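Local coordinates for protein oxidoreductase (PDB 3KA7) that binds flavin-adenine dinucleotide and probably acts as an oxidoreductase of the flavin-containing amine oxidase family, at residues Ser43-Gln48 / Glu363-Gln368. Numbering follows the deposited sequence.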
ATOM      1  N   SER A  43       4.071  14.804  11.897  1.00 16.94           N
ATOM      2  CA  SER A  43       4.953  15.141  13.016  1.00 17.17           C
ATOM      3  C   SER A  43       4.219  14.850  14.325  1.00 16.89           C
ATOM      4  O   SER A  43       3.146  15.398  14.574  1.00 17.30           O
ATOM      5  CB  SER A  43       5.363  16.618  12.958  1.00 17.43           C
ATOM      6  OG  SER A  43       6.059  16.924  11.759  1.00 19.73           O
ATOM      7  N   TYR A  44       4.787  13.982  15.156  1.00 16.19           N
ATOM      8  CA  TYR A  44       4.134  13.572  16.396  1.00 16.04           C
ATOM      9  C   TYR A  44       5.162  13.316  17.495  1.00 16.18           C
ATOM     10  O   TYR A  44       5.924  12.354  17.435  1.00 15.48           O
ATOM     11  CB  TYR A  44       3.279  12.322  16.182  1.00 15.93           C
ATOM     12  CG  TYR A  44       2.332  12.024  17.322  1.00 16.42           C
ATOM     13  CD1 TYR A  44       1.106  12.686  17.426  1.00 16.66           C
ATOM     14  CD2 TYR A  44       2.649  11.073  18.286  1.00 16.06           C
ATOM     15  CE1 TYR A  44       0.233  12.406  18.471  1.00 17.29           C
ATOM     16  CE2 TYR A  44       1.780  10.791  19.329  1.00 17.57           C
ATOM     17  CZ  TYR A  44       0.578  11.465  19.417  1.00 17.97           C
ATOM     18  OH  TYR A  44      -0.283  11.186  20.453  1.00 19.55           O
ATOM     19  N   LYS A  45       5.175  14.194  18.492  1.00 15.84           N
ATOM     20  CA  LYS A  45       6.079  14.052  19.632  1.00 16.50           C
ATOM     21  C   LYS A  45       7.549  13.842  19.251  1.00 16.22           C
ATOM     22  O   LYS A  45       8.257  13.048  19.870  1.00 16.68           O
ATOM     23  CB  LYS A  45       5.572  12.951  20.568  1.00 15.71           C
ATOM     24  CG  LYS A  45       4.228  13.310  21.185  1.00 17.47           C
ATOM     25  CD  LYS A  45       3.774  12.317  22.230  1.00 18.56           C
ATOM     26  CE  LYS A  45       2.471  12.800  22.869  1.00 19.84           C
ATOM     27  NZ  LYS A  45       1.882  11.788  23.772  1.00 21.20           N
ATOM     28  N   GLY A  46       8.002  14.559  18.229  1.00 15.97           N
ATOM     29  CA  GLY A  46       9.394  14.497  17.814  1.00 16.03           C
ATOM     30  C   GLY A  46       9.687  13.380  16.827  1.00 16.04           C
ATOM     31  O   GLY A  46      10.820  13.224  16.392  1.00 16.14           O
ATOM     32  N   PHE A  47       8.657  12.607  16.482  1.00 15.44           N
ATOM     33  CA  PHE A  47       8.775  11.519  15.508  1.00 14.95           C
ATOM     34  C   PHE A  47       8.126  11.916  14.190  1.00 14.92           C
ATOM     35  O   PHE A  47       7.143  12.664  14.178  1.00 15.32           O
ATOM     36  CB  PHE A  47       8.064  10.267  16.022  1.00 14.81           C
ATOM     37  CG  PHE A  47       8.787   9.562  17.132  1.00 15.04           C
ATOM     38  CD1 PHE A  47       9.597   8.468  16.858  1.00 14.25           C
ATOM     39  CD2 PHE A  47       8.652   9.980  18.447  1.00 14.89           C
ATOM     40  CE1 PHE A  47      10.267   7.799  17.876  1.00 14.55           C
ATOM     41  CE2 PHE A  47       9.316   9.315  19.470  1.00 15.78           C
ATOM     42  CZ  PHE A  47      10.126   8.227  19.185  1.00 15.07           C
ATOM     43  N   GLN A  48       8.665  11.405  13.086  1.00 14.15           N
ATOM     44  CA  GLN A  48       8.002  11.531  11.796  1.00 13.52           C
ATOM     45  C   GLN A  48       7.183  10.266  11.549  1.00 13.01           C
ATOM     46  O   GLN A  48       7.676   9.310  10.962  1.00 12.07           O
ATOM     47  CB  GLN A  48       9.022  11.718  10.669  1.00 14.21           C
ATOM     48  CG  GLN A  48       9.698  13.087  10.651  1.00 16.93           C
ATOM     49  CD  GLN A  48       8.709  14.223  10.444  1.00 21.09           C
ATOM     50  OE1 GLN A  48       8.529  15.074  11.327  1.00 24.53           O
ATOM     51  NE2 GLN A  48       8.059  14.242   9.284  1.00 20.90           N
ATOM     52  N   GLU A 363       7.654   2.403  24.366  1.00 15.13           N
ATOM     53  CA  GLU A 363       6.322   2.847  24.734  1.00 15.80           C
ATOM     54  C   GLU A 363       5.471   2.907  23.475  1.00 14.43           C
ATOM     55  O   GLU A 363       5.963   3.200  22.383  1.00 14.33           O
ATOM     56  CB  GLU A 363       6.371   4.232  25.380  1.00 16.63           C
ATOM     57  CG  GLU A 363       7.267   4.316  26.615  1.00 21.28           C
ATOM     58  CD  GLU A 363       7.622   5.747  26.989  1.00 26.95           C
ATOM     59  OE1 GLU A 363       8.119   6.496  26.113  1.00 29.80           O
ATOM     60  OE2 GLU A 363       7.420   6.121  28.169  1.00 31.12           O
ATOM     61  N   VAL A 364       4.192   2.627  23.624  1.00 14.10           N
ATOM     62  CA  VAL A 364       3.279   2.820  22.511  1.00 13.52           C
ATOM     63  C   VAL A 364       3.100   4.317  22.296  1.00 13.17           C
ATOM     64  O   VAL A 364       2.682   5.040  23.206  1.00 13.04           O
ATOM     65  CB  VAL A 364       1.934   2.161  22.802  1.00 13.81           C
ATOM     66  CG1 VAL A 364       0.938   2.470  21.683  1.00 14.86           C
ATOM     67  CG2 VAL A 364       2.122   0.650  23.007  1.00 14.15           C
ATOM     68  N   LEU A 365       3.407   4.780  21.090  1.00 12.73           N
ATOM     69  CA  LEU A 365       3.373   6.191  20.757  1.00 12.78           C
ATOM     70  C   LEU A 365       2.009   6.614  20.225  1.00 12.42           C
ATOM     71  O   LEU A 365       1.439   7.610  20.670  1.00 13.03           O
ATOM     72  CB  LEU A 365       4.482   6.508  19.739  1.00 13.35           C
ATOM     73  CG  LEU A 365       4.740   7.940  19.267  1.00 14.43           C
ATOM     74  CD1 LEU A 365       5.101   8.885  20.422  1.00 15.89           C
ATOM     75  CD2 LEU A 365       5.817   7.960  18.175  1.00 15.12           C
ATOM     76  N   LEU A 366       1.489   5.863  19.256  1.00 11.56           N
ATOM     77  CA  LEU A 366       0.211   6.208  18.638  1.00 11.12           C
ATOM     78  C   LEU A 366      -0.342   4.964  17.964  1.00 11.07           C
ATOM     79  O   LEU A 366       0.415   4.185  17.384  1.00 11.16           O
ATOM     80  CB  LEU A 366       0.392   7.319  17.603  1.00 11.58           C
ATOM     81  CG  LEU A 366      -0.883   7.931  17.002  1.00 11.45           C
ATOM     82  CD1 LEU A 366      -1.716   8.614  18.085  1.00 13.91           C
ATOM     83  CD2 LEU A 366      -0.548   8.899  15.873  1.00 10.91           C
ATOM     84  N   ILE A 367      -1.656   4.779  18.046  1.00 11.12           N
ATOM     85  CA  ILE A 367      -2.316   3.695  17.325  1.00 11.27           C
ATOM     86  C   ILE A 367      -3.259   4.345  16.330  1.00 12.09           C
ATOM     87  O   ILE A 367      -4.019   5.243  16.695  1.00 11.64           O
ATOM     88  CB  ILE A 367      -3.094   2.805  18.304  1.00 11.43           C
ATOM     89  CG1 ILE A 367      -2.133   2.223  19.347  1.00 12.10           C
ATOM     90  CG2 ILE A 367      -3.882   1.687  17.569  1.00 10.36           C
ATOM     91  CD1 ILE A 367      -2.849   1.458  20.452  1.00 13.50           C
ATOM     92  N   GLN A 368      -3.167   3.937  15.065  1.00 12.53           N
ATOM     93  CA  GLN A 368      -3.985   4.512  13.994  1.00 12.91           C
ATOM     94  C   GLN A 368      -4.732   3.406  13.249  1.00 12.91           C
ATOM     95  O   GLN A 368      -4.116   2.431  12.824  1.00 12.58           O
ATOM     96  CB  GLN A 368      -3.078   5.281  13.022  1.00 13.47           C
ATOM     97  CG  GLN A 368      -2.283   6.431  13.702  1.00 15.61           C
ATOM     98  CD  GLN A 368      -1.114   6.950  12.873  1.00 19.53           C
ATOM     99  OE1 GLN A 368      -1.193   8.024  12.269  1.00 23.45           O
ATOM    100  NE2 GLN A 368      -0.024   6.194  12.843  1.00 21.98           N
TER
HETATM  101  O   HOH W   1      -0.436   9.079  21.996  1.00 55.79           O
HETATM  102  O   HOH W   2       2.087   8.986  22.860  1.00 33.25           O
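A single carbonyl, Leu365 O, takes two water bridges from the hairpin facing it, although no direct hydrogen bond joins 43-48 to 363-368. One water donates to Leu365 O at 2.7 Å and bonds Tyr44 OH at 2.6 Å; the second also donates to Leu365 O and accepts from Lys45 NZ at 3.0 Å. The carbonyl sits at a classic beta bulge, where Leu365 and Leu366 both face Cys285 on strand 280-288.

Leu365 meets both rings of the hairpin, Leu366 that of Tyr44. Leu365 CG stands anti to its backbone N (chi1 -176°), and its CD2 lies over a face of Phe47, 3.8 Å from the ring centroid and displaced toward the rim, while CD1 sits in plane at the edge of Tyr44. Leu366 CD2 lies over the centre of one Tyr44 face, 4.3 Å from the centroid and 4° off the ring normal, a CH-pi contact; Lys45 CG covers the opposite face nearer its rim. A type I' turn, closed by Tyr44 N to Phe47 O and Phe47 N to Tyr44 O, presents both aromatics from one short hairpin.

Apolar CH-pi packing thus joins the hairpin to the edge strand 362-370 of the mixed sheet, while the polar link is wholly water-mediated, with the lysine ammonium probably polarising the shared carbonyl through its water.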